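Long-range contacts in putative diflavin flavoprotein A 3 (Synechocystis sp., PDB 6H0C), which probably transfers electrons from NADH to oxygen, reducing it to water, through a flavodiiron core, the part in this chain, of metallo-beta-lactamase-like and flavodoxin-like domains: residues 144-148 against 216-220; 96-101 against 122-126; 19-25 against 55-59; 300-304 against 331-336; 11-15 against 139-143. Residue numbers count along the deposited sequence, not the author numbering.

Contact 1 of 5, residues 144-148 against 216-220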
# COMPACT_ATOMS: atom_id res chain seq x y z
N LEU A 144 3.14 23.30 -5.05
CA LEU A 144 2.70 21.92 -5.08
C LEU A 144 1.18 21.82 -5.22
O LEU A 144 0.44 22.61 -4.63
CB LEU A 144 3.16 21.20 -3.81
CG LEU A 144 4.63 21.36 -3.45
CD1 LEU A 144 4.94 20.61 -2.15
CD2 LEU A 144 5.54 20.91 -4.59
N THR A 145 0.73 20.84 -6.01
CA THR A 145 -0.68 20.48 -6.06
C THR A 145 -0.84 19.04 -5.55
O THR A 145 -0.05 18.16 -5.88
CB THR A 145 -1.24 20.60 -7.49
OG1 THR A 145 -1.23 21.97 -7.88
CG2 THR A 145 -2.67 20.09 -7.55
N PHE A 146 -1.86 18.80 -4.73
CA PHE A 146 -2.04 17.48 -4.15
C PHE A 146 -3.16 16.68 -4.80
O PHE A 146 -4.18 17.23 -5.20
CB PHE A 146 -2.26 17.62 -2.64
CG PHE A 146 -1.09 18.24 -1.93
CD1 PHE A 146 -1.06 19.61 -1.69
CD2 PHE A 146 0.01 17.48 -1.56
CE1 PHE A 146 0.03 20.20 -1.06
CE2 PHE A 146 1.10 18.05 -0.94
CZ PHE A 146 1.11 19.41 -0.68
N ILE A 147 -2.94 15.38 -4.92
CA ILE A 147 -3.91 14.46 -5.51
C ILE A 147 -4.08 13.21 -4.65
O ILE A 147 -3.23 12.31 -4.69
CB ILE A 147 -3.47 13.98 -6.93
CG1 ILE A 147 -3.05 15.16 -7.81
CG2 ILE A 147 -4.59 13.16 -7.56
CD1 ILE A 147 -1.57 15.41 -7.85
N PRO A 148 -5.17 13.15 -3.85
CA PRO A 148 -5.50 11.92 -3.12
C PRO A 148 -5.67 10.72 -4.06
O PRO A 148 -6.36 10.82 -5.08
CB PRO A 148 -6.82 12.27 -2.41
CG PRO A 148 -6.77 13.76 -2.24
CD PRO A 148 -6.10 14.25 -3.51
N LYS A 216 -6.64 10.68 -12.77
CA LYS A 216 -6.40 12.00 -12.19
C LYS A 216 -4.99 12.51 -12.51
O LYS A 216 -4.79 13.68 -12.86
CB LYS A 216 -6.61 11.96 -10.68
CG LYS A 216 -8.05 11.73 -10.23
CD LYS A 216 -8.14 11.78 -8.70
CE LYS A 216 -9.47 11.25 -8.17
NZ LYS A 216 -9.34 9.85 -7.66
N LEU A 217 -4.00 11.63 -12.37
CA LEU A 217 -2.59 12.01 -12.54
C LEU A 217 -2.24 12.40 -13.97
O LEU A 217 -1.27 13.13 -14.19
CB LEU A 217 -1.69 10.87 -12.08
CG LEU A 217 -1.85 10.46 -10.62
CD1 LEU A 217 -1.00 9.24 -10.31
CD2 LEU A 217 -1.48 11.63 -9.72
N GLU A 218 -3.01 11.90 -14.94
CA GLU A 218 -2.88 12.31 -16.35
C GLU A 218 -2.89 13.84 -16.52
O GLU A 218 -2.29 14.36 -17.45
CB GLU A 218 -4.01 11.73 -17.19
CG GLU A 218 -3.74 10.41 -17.87
CD GLU A 218 -4.83 10.08 -18.90
OE1 GLU A 218 -4.50 9.95 -20.10
OE2 GLU A 218 -6.01 9.95 -18.50
N ALA A 219 -3.58 14.54 -15.63
CA ALA A 219 -3.76 15.98 -15.75
C ALA A 219 -2.45 16.75 -15.52
O ALA A 219 -2.36 17.94 -15.83
CB ALA A 219 -4.82 16.46 -14.76
N TYR A 220 -1.45 16.08 -14.98
CA TYR A 220 -0.19 16.73 -14.68
C TYR A 220 0.89 16.22 -15.63
O TYR A 220 1.15 15.02 -15.73
CB TYR A 220 0.18 16.49 -13.21
CG TYR A 220 -0.97 16.89 -12.31
CD1 TYR A 220 -1.11 18.20 -11.86
CD2 TYR A 220 -1.97 15.98 -11.98
CE1 TYR A 220 -2.18 18.58 -11.07
CE2 TYR A 220 -3.06 16.35 -11.20
CZ TYR A 220 -3.16 17.65 -10.75
OH TYR A 220 -4.23 18.02 -9.97
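The C-terminal part of helix 207-217 and the turn at Leu217-Tyr220 pack on strand 143-148. Lys216 comes first: its CB rests 3.9 Å from CG2 of Ile147, while NZ stays 4.1 Å from Pro148 O, too far for a hydrogen bond. Leu217 starts sideways, yet its CD2 reaches to 4.1 Å from Ile147 CG2. From Leu217 to Tyr220 the chain folds into a type I beta turn, closed by Tyr220 N bonding Leu217 O at 3.1 Å, and this swings the tyrosine ring back onto the strand. Ile147 CD1 sits over a face of that ring, 4.2 Å from its centroid, a CH-pi contact, and Ile147 CG1 is 3.6 Å from Tyr220 CE2. Farther along the ring, Tyr220 OH meets Thr145 CG2 at 3.5 Å. Thr145 and Ile147 project from this face of the metallo-beta-lactamase-like domain's five-stranded sheet, whereas Phe146 points away. With no hydrogen bond between the segments, cohesion comes from close apolar and CH-pi packing around Ile147, not from directional polar bonds.

Contact 2 of 5, residues 96-101 against 122-126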
# COMPACT_ATOMS: atom_id res chain seq x y z
N LEU A 96 10.00 14.48 14.37
CA LEU A 96 9.21 15.63 14.81
C LEU A 96 9.68 16.13 16.17
O LEU A 96 9.45 17.29 16.51
CB LEU A 96 7.72 15.26 14.85
CG LEU A 96 7.17 14.94 13.46
CD1 LEU A 96 5.67 14.72 13.49
CD2 LEU A 96 7.51 16.06 12.51
N SER A 97 10.34 15.27 16.94
CA SER A 97 10.99 15.70 18.19
C SER A 97 12.08 16.70 17.87
O SER A 97 12.29 17.66 18.60
CB SER A 97 11.57 14.51 18.95
OG SER A 97 10.55 13.67 19.46
N LEU A 98 12.78 16.46 16.77
CA LEU A 98 13.89 17.29 16.34
C LEU A 98 13.44 18.47 15.50
O LEU A 98 14.20 19.40 15.27
CB LEU A 98 14.88 16.46 15.54
CG LEU A 98 15.65 15.43 16.35
CD1 LEU A 98 16.06 14.26 15.46
CD2 LEU A 98 16.87 16.11 16.93
N ALA A 99 12.21 18.42 15.00
CA ALA A 99 11.68 19.50 14.18
C ALA A 99 10.28 19.87 14.67
O ALA A 99 9.30 19.72 13.95
CB ALA A 99 11.66 19.09 12.72
N PRO A 100 10.19 20.34 15.92
CA PRO A 100 8.90 20.62 16.55
C PRO A 100 8.11 21.71 15.81
O PRO A 100 6.89 21.78 15.95
CB PRO A 100 9.28 21.08 17.96
CG PRO A 100 10.68 21.60 17.81
CD PRO A 100 11.32 20.71 16.79
N GLN A 101 8.81 22.53 15.04
CA GLN A 101 8.17 23.64 14.34
C GLN A 101 7.52 23.21 13.03
O GLN A 101 6.79 23.98 12.42
CB GLN A 101 9.18 24.76 14.06
CG GLN A 101 10.10 24.47 12.89
CD GLN A 101 11.03 23.29 13.15
OE1 GLN A 101 11.53 23.12 14.26
NE2 GLN A 101 11.24 22.47 12.13
N GLU A 122 4.11 12.18 22.49
CA GLU A 122 4.11 13.54 22.98
C GLU A 122 3.99 14.54 21.83
O GLU A 122 3.38 15.59 21.99
CB GLU A 122 5.37 13.81 23.81
CG GLU A 122 5.50 12.91 25.04
CD GLU A 122 6.35 13.52 26.15
OE1 GLU A 122 6.88 14.64 25.96
OE2 GLU A 122 6.49 12.88 27.21
N VAL A 123 4.54 14.19 20.67
CA VAL A 123 4.53 15.08 19.50
C VAL A 123 3.15 15.66 19.25
O VAL A 123 2.15 14.95 19.24
CB VAL A 123 5.02 14.37 18.20
CG1 VAL A 123 6.51 14.07 18.27
CG2 VAL A 123 4.23 13.10 17.93
N ASN A 124 3.10 16.97 19.06
CA ASN A 124 1.85 17.64 18.76
C ASN A 124 2.04 18.68 17.67
O ASN A 124 1.51 19.79 17.76
CB ASN A 124 1.27 18.28 20.02
CG ASN A 124 -0.26 18.26 20.04
OD1 ASN A 124 -0.90 17.62 19.21
ND2 ASN A 124 -0.84 18.97 21.01
N ASN A 125 2.83 18.33 16.65
CA ASN A 125 2.94 19.16 15.46
C ASN A 125 1.58 19.28 14.83
O ASN A 125 0.82 18.31 14.81
CB ASN A 125 3.93 18.56 14.46
CG ASN A 125 5.32 18.45 15.00
OD1 ASN A 125 5.56 17.72 15.96
ND2 ASN A 125 6.25 19.17 14.39
N PRO A 126 1.27 20.46 14.29
CA PRO A 126 -0.03 20.61 13.64
C PRO A 126 -0.08 19.81 12.34
O PRO A 126 0.95 19.56 11.71
CB PRO A 126 -0.11 22.12 13.38
CG PRO A 126 1.30 22.53 13.19
CD PRO A 126 2.11 21.66 14.14
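This is a loop-to-helix-end contact at the edge of the metallo-beta-lactamase-like domain, within a beta-alpha-beta unit: strands 103-106 and 127-129 run parallel, and the segments lead into them. Residues 96-101 carry the end of helix 86-98 and the turn into the first strand; residues 122-126 form the approach to the second, an outermost strand of the seven-stranded sheet. Two kinds of interaction hold them together. The apolar one joins Leu96 and Val123, whose CB and CG1 atoms lie 3.8 Å apart. The polar one belongs to Asn125, a buried side chain that points toward the turn. It illustrates how an amide can tie a loop to backbone carbonyls in the link between helix 86-98 and strand 103-106: its nitrogen also bonds Ala102 O, at the entrance to that strand. Across the contact, Asn125 ND2 donates to Ala99 O at 3.1 Å, with an N-H...O angle of 138°, while Asn125 OD1 lies 3.5 Å from Leu96 CB.

Contact 3 of 5, residues 19-25 against 55-59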
# COMPACT_ATOMS: atom_id res chain seq x y z
N SER A 19 17.02 5.38 1.24
CA SER A 19 17.41 4.39 2.24
C SER A 19 17.41 3.02 1.58
O SER A 19 16.36 2.52 1.16
CB SER A 19 16.47 4.42 3.44
OG SER A 19 16.50 5.69 4.08
N ARG A 20 18.59 2.41 1.49
CA ARG A 20 18.72 1.20 0.69
C ARG A 20 18.98 -0.02 1.55
O ARG A 20 19.74 0.03 2.51
CB ARG A 20 19.85 1.38 -0.34
CG ARG A 20 19.73 2.63 -1.20
CD ARG A 20 20.75 2.63 -2.34
NE ARG A 20 22.11 2.56 -1.84
CZ ARG A 20 23.15 2.16 -2.56
NH1 ARG A 20 22.98 1.78 -3.82
NH2 ARG A 20 24.37 2.13 -2.02
N THR A 21 18.32 -1.13 1.20
CA THR A 21 18.62 -2.43 1.78
C THR A 21 18.78 -3.46 0.67
O THR A 21 17.95 -3.54 -0.24
CB THR A 21 17.54 -2.89 2.80
OG1 THR A 21 17.93 -4.13 3.39
CG2 THR A 21 16.17 -3.07 2.14
N TRP A 22 19.86 -4.23 0.71
CA TRP A 22 20.09 -5.24 -0.32
C TRP A 22 19.39 -6.54 0.06
O TRP A 22 19.07 -7.36 -0.80
CB TRP A 22 21.59 -5.47 -0.54
CG TRP A 22 22.21 -4.44 -1.46
CD1 TRP A 22 22.30 -4.50 -2.83
CD2 TRP A 22 22.81 -3.20 -1.08
NE1 TRP A 22 22.92 -3.37 -3.32
CE2 TRP A 22 23.24 -2.56 -2.27
CE3 TRP A 22 23.01 -2.56 0.15
CZ2 TRP A 22 23.86 -1.31 -2.25
CZ3 TRP A 22 23.63 -1.32 0.16
CH2 TRP A 22 24.05 -0.71 -1.03
N ASP A 23 19.12 -6.71 1.35
CA ASP A 23 18.43 -7.89 1.84
C ASP A 23 16.93 -7.66 2.02
O ASP A 23 16.48 -6.53 2.22
CB ASP A 23 19.03 -8.33 3.17
CG ASP A 23 20.53 -8.48 3.10
OD1 ASP A 23 21.22 -7.91 3.98
OD2 ASP A 23 21.02 -9.15 2.16
N ARG A 24 16.16 -8.74 1.94
CA ARG A 24 14.76 -8.67 2.32
C ARG A 24 14.69 -8.49 3.83
O ARG A 24 15.40 -9.17 4.58
CB ARG A 24 14.01 -9.92 1.87
CG ARG A 24 12.54 -9.92 2.25
CD ARG A 24 11.87 -11.19 1.77
NE ARG A 24 12.61 -12.36 2.22
CZ ARG A 24 12.21 -13.62 2.04
NH1 ARG A 24 11.06 -13.87 1.42
NH2 ARG A 24 12.96 -14.61 2.49
N LEU A 25 13.85 -7.56 4.28
CA LEU A 25 13.75 -7.27 5.70
C LEU A 25 12.43 -7.76 6.32
O LEU A 25 12.36 -8.02 7.52
CB LEU A 25 13.95 -5.77 5.96
CG LEU A 25 15.32 -5.18 5.58
CD1 LEU A 25 15.50 -3.76 6.13
CD2 LEU A 25 16.47 -6.07 6.03
N PRO A 55 11.60 7.37 5.93
CA PRO A 55 11.50 5.90 5.84
C PRO A 55 11.01 5.26 7.15
O PRO A 55 10.93 5.93 8.17
CB PRO A 55 12.93 5.48 5.52
CG PRO A 55 13.78 6.54 6.21
CD PRO A 55 12.99 7.84 6.11
N GLY A 56 10.69 3.97 7.10
CA GLY A 56 10.20 3.26 8.28
C GLY A 56 11.24 2.81 9.29
O GLY A 56 12.41 3.20 9.21
N GLU A 57 10.81 1.96 10.22
CA GLU A 57 11.60 1.58 11.41
C GLU A 57 12.98 1.01 11.11
O GLU A 57 13.91 1.26 11.87
CB GLU A 57 10.84 0.55 12.25
CG GLU A 57 9.39 0.89 12.55
CD GLU A 57 8.79 -0.01 13.64
OE1 GLU A 57 9.44 -0.16 14.70
OE2 GLU A 57 7.68 -0.55 13.42
N SER A 58 13.10 0.22 10.04
CA SER A 58 14.39 -0.38 9.70
C SER A 58 15.43 0.67 9.38
O SER A 58 16.62 0.39 9.41
CB SER A 58 14.26 -1.32 8.49
OG SER A 58 13.22 -2.25 8.67
N PHE A 59 14.98 1.88 9.06
CA PHE A 59 15.85 2.90 8.49
C PHE A 59 15.95 4.15 9.34
O PHE A 59 16.76 5.04 9.04
CB PHE A 59 15.36 3.30 7.09
CG PHE A 59 15.41 2.18 6.09
CD1 PHE A 59 16.62 1.65 5.68
CD2 PHE A 59 14.24 1.68 5.54
CE1 PHE A 59 16.67 0.64 4.75
CE2 PHE A 59 14.28 0.67 4.61
CZ PHE A 59 15.50 0.15 4.22
O HOH W 1 18.35 5.04 6.52
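Phe59 lays one face of its ring against Ser19, whose CB stands 3.8 Å from the ring centroid and 23° off the normal, a CH-pi contact made by a residue usually counted as polar. The rim of the same ring runs along the strand: Arg20 O lies 3.8 Å from Phe59 CE1, and Thr21 CG2 is 3.9 Å from Phe59 CZ, both near the ring plane. Ser19 and Thr21 point toward the phenylalanine while Arg20, between them, points away and forms salt bridges with Asp4 and Asp181. The strand is 14-21 of the seven-stranded sheet of the metallo-beta-lactamase-like domain, and residues 55-59 belong to the connection from strand 49-52 to helix 60-70, so the aromatic ring seats the approach to that helix on the sheet. Beyond the strand the chain turns back, with Thr21 OG1 donating to Asp23 O at 3.0 Å, and Leu25 then closes over the other segment, its CD1 3.6 Å from Ser58 CB and 4.4 Å from Phe59 CZ. At the Ser19 end, Pro55 CG packs 3.6 Å from Ser19 OG. Ser19 OG is 3.1 Å from the oxygen of a bridging water, which donates to Phe59 O at 3.0 Å.

Contact 4 of 5, residues 300-304 against 331-336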
# COMPACT_ATOMS: atom_id res chain seq x y z
N ILE A 300 -18.83 -2.58 -0.28
CA ILE A 300 -18.88 -3.99 0.04
C ILE A 300 -20.01 -4.65 -0.74
O ILE A 300 -19.84 -5.73 -1.29
CB ILE A 300 -19.04 -4.24 1.55
CG1 ILE A 300 -17.79 -3.74 2.28
CG2 ILE A 300 -19.24 -5.71 1.82
CD1 ILE A 300 -17.95 -3.67 3.77
N LYS A 301 -21.16 -3.98 -0.80
CA LYS A 301 -22.28 -4.49 -1.58
C LYS A 301 -21.86 -4.70 -3.04
O LYS A 301 -22.12 -5.75 -3.60
CB LYS A 301 -23.48 -3.56 -1.52
CG LYS A 301 -24.19 -3.54 -0.19
CD LYS A 301 -25.31 -2.50 -0.21
CE LYS A 301 -25.94 -2.33 1.16
NZ LYS A 301 -26.95 -1.22 1.14
N GLU A 302 -21.23 -3.69 -3.64
CA GLU A 302 -20.86 -3.77 -5.06
C GLU A 302 -19.86 -4.88 -5.31
O GLU A 302 -19.94 -5.59 -6.31
CB GLU A 302 -20.28 -2.43 -5.55
CG GLU A 302 -21.24 -1.25 -5.45
CD GLU A 302 -22.55 -1.45 -6.19
OE1 GLU A 302 -22.82 -0.70 -7.15
OE2 GLU A 302 -23.34 -2.35 -5.80
N ALA A 303 -18.89 -5.03 -4.41
CA ALA A 303 -17.90 -6.08 -4.56
C ALA A 303 -18.59 -7.44 -4.52
O ALA A 303 -18.38 -8.27 -5.40
CB ALA A 303 -16.84 -5.97 -3.47
N ILE A 304 -19.43 -7.66 -3.51
CA ILE A 304 -20.14 -8.93 -3.35
C ILE A 304 -21.11 -9.17 -4.52
O ILE A 304 -21.31 -10.31 -4.96
CB ILE A 304 -20.91 -8.99 -2.01
CG1 ILE A 304 -19.93 -9.04 -0.83
CG2 ILE A 304 -21.83 -10.20 -1.99
CD1 ILE A 304 -18.97 -10.22 -0.87
N ILE A 331 -23.31 -7.37 6.06
CA ILE A 331 -23.57 -6.92 4.70
C ILE A 331 -23.35 -8.07 3.73
O ILE A 331 -24.11 -8.25 2.78
CB ILE A 331 -22.69 -5.71 4.32
CG1 ILE A 331 -23.00 -4.52 5.24
CG2 ILE A 331 -22.88 -5.34 2.85
CD1 ILE A 331 -22.02 -3.37 5.13
N THR A 332 -22.31 -8.86 3.98
CA THR A 332 -22.01 -9.99 3.11
C THR A 332 -23.12 -11.04 3.18
O THR A 332 -23.61 -11.50 2.15
CB THR A 332 -20.65 -10.62 3.46
OG1 THR A 332 -19.62 -9.65 3.27
CG2 THR A 332 -20.37 -11.84 2.58
N LEU A 333 -23.54 -11.40 4.39
CA LEU A 333 -24.61 -12.38 4.54
C LEU A 333 -25.92 -11.87 3.94
O LEU A 333 -26.68 -12.65 3.35
CB LEU A 333 -24.82 -12.75 6.01
CG LEU A 333 -23.73 -13.59 6.67
CD1 LEU A 333 -24.00 -13.76 8.14
CD2 LEU A 333 -23.64 -14.94 5.99
N ALA A 334 -26.19 -10.58 4.09
CA ALA A 334 -27.43 -10.00 3.57
C ALA A 334 -27.44 -9.95 2.05
O ALA A 334 -28.50 -9.83 1.45
CB ALA A 334 -27.64 -8.60 4.14
N ASN A 335 -26.27 -10.05 1.43
CA ASN A 335 -26.20 -9.83 -0.02
C ASN A 335 -25.65 -10.96 -0.87
O ASN A 335 -25.95 -11.03 -2.06
CB ASN A 335 -25.38 -8.57 -0.29
CG ASN A 335 -26.13 -7.32 0.08
OD1 ASN A 335 -27.01 -6.87 -0.65
ND2 ASN A 335 -25.79 -6.76 1.24
N ALA A 336 -24.84 -11.82 -0.28
CA ALA A 336 -24.19 -12.87 -1.07
C ALA A 336 -25.13 -14.04 -1.35
O ALA A 336 -25.83 -14.53 -0.47
CB ALA A 336 -22.92 -13.35 -0.38
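In the flavodoxin-like domain, an alternating alpha/beta fold around a five-stranded parallel sheet, helices 297-306 and 323-335 lie side by side. Their segments here approach to 9.7 Å between axes and cross at -46°, a separation bridged by branched aliphatic side chains. Apolar contacts dominate. Ile300 CG2 meets Ile331 CG2 at 3.8 Å, and Lys301 lends its aliphatic part, with CG 3.8 Å from that same Ile331 CG2. A turn later, Ile304 inserts between Thr332 and residues 335-336: its CD1 is 4.1 Å from Thr332 CG2, and its CG2 3.7 Å from Ala336 CB. Toward the sheet, Ile304, Thr332 and Ala336 all touch Phe310 of strand 309-313, so the interhelical seam continues into the core. The salt bridge and hydrogen bonds of Lys301, Thr332 and Asn335 stay on their own helices: Lys301 NZ pairs with Glu298 and Thr332 OG1 bonds Ala328 O. Asn335 packs through ND2 against Lys301 CG at 3.9 Å, while that nitrogen donates to Ile331 O, one helical turn back, at 2.7 Å and 164°.

Contact 5 of 5, residues 11-15 against 139-143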
# COMPACT_ATOMS: atom_id res chain seq x y z
N ALA A 11 16.71 17.58 -9.15
CA ALA A 11 16.09 18.69 -9.86
C ALA A 11 16.35 19.95 -9.05
O ALA A 11 16.92 19.86 -7.96
CB ALA A 11 14.59 18.44 -10.07
N VAL A 12 15.95 21.12 -9.56
CA VAL A 12 16.24 22.36 -8.83
C VAL A 12 15.64 22.30 -7.43
O VAL A 12 14.47 21.96 -7.26
CB VAL A 12 15.72 23.62 -9.56
CG1 VAL A 12 16.52 23.87 -10.82
CG2 VAL A 12 14.25 23.49 -9.89
N ASP A 13 16.47 22.62 -6.44
CA ASP A 13 16.06 22.66 -5.04
C ASP A 13 15.63 21.29 -4.50
O ASP A 13 15.12 21.19 -3.39
CB ASP A 13 14.91 23.66 -4.85
CG ASP A 13 15.26 25.04 -5.39
OD1 ASP A 13 16.34 25.56 -5.05
OD2 ASP A 13 14.45 25.58 -6.18
N THR A 14 15.86 20.23 -5.28
CA THR A 14 15.30 18.94 -4.92
C THR A 14 16.34 17.83 -4.81
O THR A 14 17.15 17.61 -5.72
CB THR A 14 14.24 18.49 -5.94
OG1 THR A 14 13.33 19.57 -6.22
CG2 THR A 14 13.47 17.29 -5.41
N THR A 15 16.29 17.13 -3.68
CA THR A 15 17.23 16.05 -3.40
C THR A 15 16.48 14.78 -3.00
O THR A 15 15.47 14.84 -2.31
CB THR A 15 18.17 16.45 -2.26
OG1 THR A 15 18.74 17.74 -2.55
CG2 THR A 15 19.28 15.41 -2.08
N GLY A 139 7.65 28.43 -2.54
CA GLY A 139 8.40 29.53 -3.14
C GLY A 139 9.20 29.06 -4.34
O GLY A 139 9.34 27.86 -4.57
N ARG A 140 9.70 30.01 -5.13
CA ARG A 140 10.59 29.70 -6.25
C ARG A 140 9.93 28.80 -7.30
O ARG A 140 10.62 28.04 -8.00
CB ARG A 140 11.88 29.06 -5.72
CG ARG A 140 12.99 30.07 -5.47
CD ARG A 140 13.62 29.95 -4.09
NE ARG A 140 14.67 28.95 -4.05
CZ ARG A 140 15.61 28.88 -3.11
NH1 ARG A 140 15.63 29.76 -2.12
NH2 ARG A 140 16.52 27.92 -3.16
N GLY A 141 8.61 28.89 -7.42
CA GLY A 141 7.88 28.16 -8.45
C GLY A 141 7.41 26.78 -8.02
O GLY A 141 6.69 26.11 -8.77
N HIS A 142 7.83 26.34 -6.84
CA HIS A 142 7.40 25.04 -6.30
C HIS A 142 6.03 25.18 -5.65
O HIS A 142 5.90 25.06 -4.42
CB HIS A 142 8.41 24.49 -5.29
CG HIS A 142 9.81 24.35 -5.82
ND1 HIS A 142 10.25 23.20 -6.44
CD2 HIS A 142 10.86 25.20 -5.81
CE1 HIS A 142 11.52 23.36 -6.80
NE2 HIS A 142 11.91 24.56 -6.43
N GLU A 143 5.01 25.46 -6.45
CA GLU A 143 3.66 25.47 -5.89
C GLU A 143 3.05 24.10 -6.10
O GLU A 143 2.54 23.78 -7.17
CB GLU A 143 2.77 26.55 -6.51
CG GLU A 143 1.49 26.71 -5.69
CD GLU A 143 0.60 27.83 -6.17
OE1 GLU A 143 0.96 28.49 -7.17
OE2 GLU A 143 -0.46 28.05 -5.54
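The type II beta turn from Ala11 to Thr14 links strands 4-11 and 14-21 as a beta hairpin at one edge of the metallo-beta-lactamase-like domain's seven-stranded sheet. It faces a type I' turn, Gly139 to His142, lying between strands 135-137 and 143-148 of the five-stranded sheet. Ala11 accepts the turn-closing bond, its O 2.9 Å from Thr14 N. Next, Val12 O meets the edge of the His142 ring, 3.3 Å from CE1, and accepts a 2.8 Å hydrogen bond from Thr14 OG1. Asp13 then makes the polar contacts across the gap. With phi positive at 64°, it sits at the corner of the turn and directs each carboxylate oxygen to a different partner: OD1 forms a salt bridge with Arg140 NH2 at 3.0 Å, and OD2 takes a hydrogen bond from His142. The imidazole is a buried polar link, since its other nitrogen, ND1, bonds Asp162 of the five-stranded sheet. The shorter carboxylate bond, from His142 NE2 to Asp13 OD2, measures 2.7 Å with an N-H...O angle of 159°.

Followed from the N terminus, the chain shows how nested closures build one domain before the next begins. The hairpin at residues 11-15 opens the widest loop, which contact 5 closes more than 120 residues later by tying the seven-stranded sheet to the five-stranded one. Inside it, contact 3 fastens the way into helix 60-70 onto strand 14-21, and contact 2 then closes a short loop at the far edge of that sheet; these two follow in series. Contact 1 starts directly after contact 5 in sequence and joins helix 207-217 to the five-stranded sheet. Contact 4 stands apart in the flavodoxin-like domain, its centre about 47 Å from that of contact 5. No loops cross.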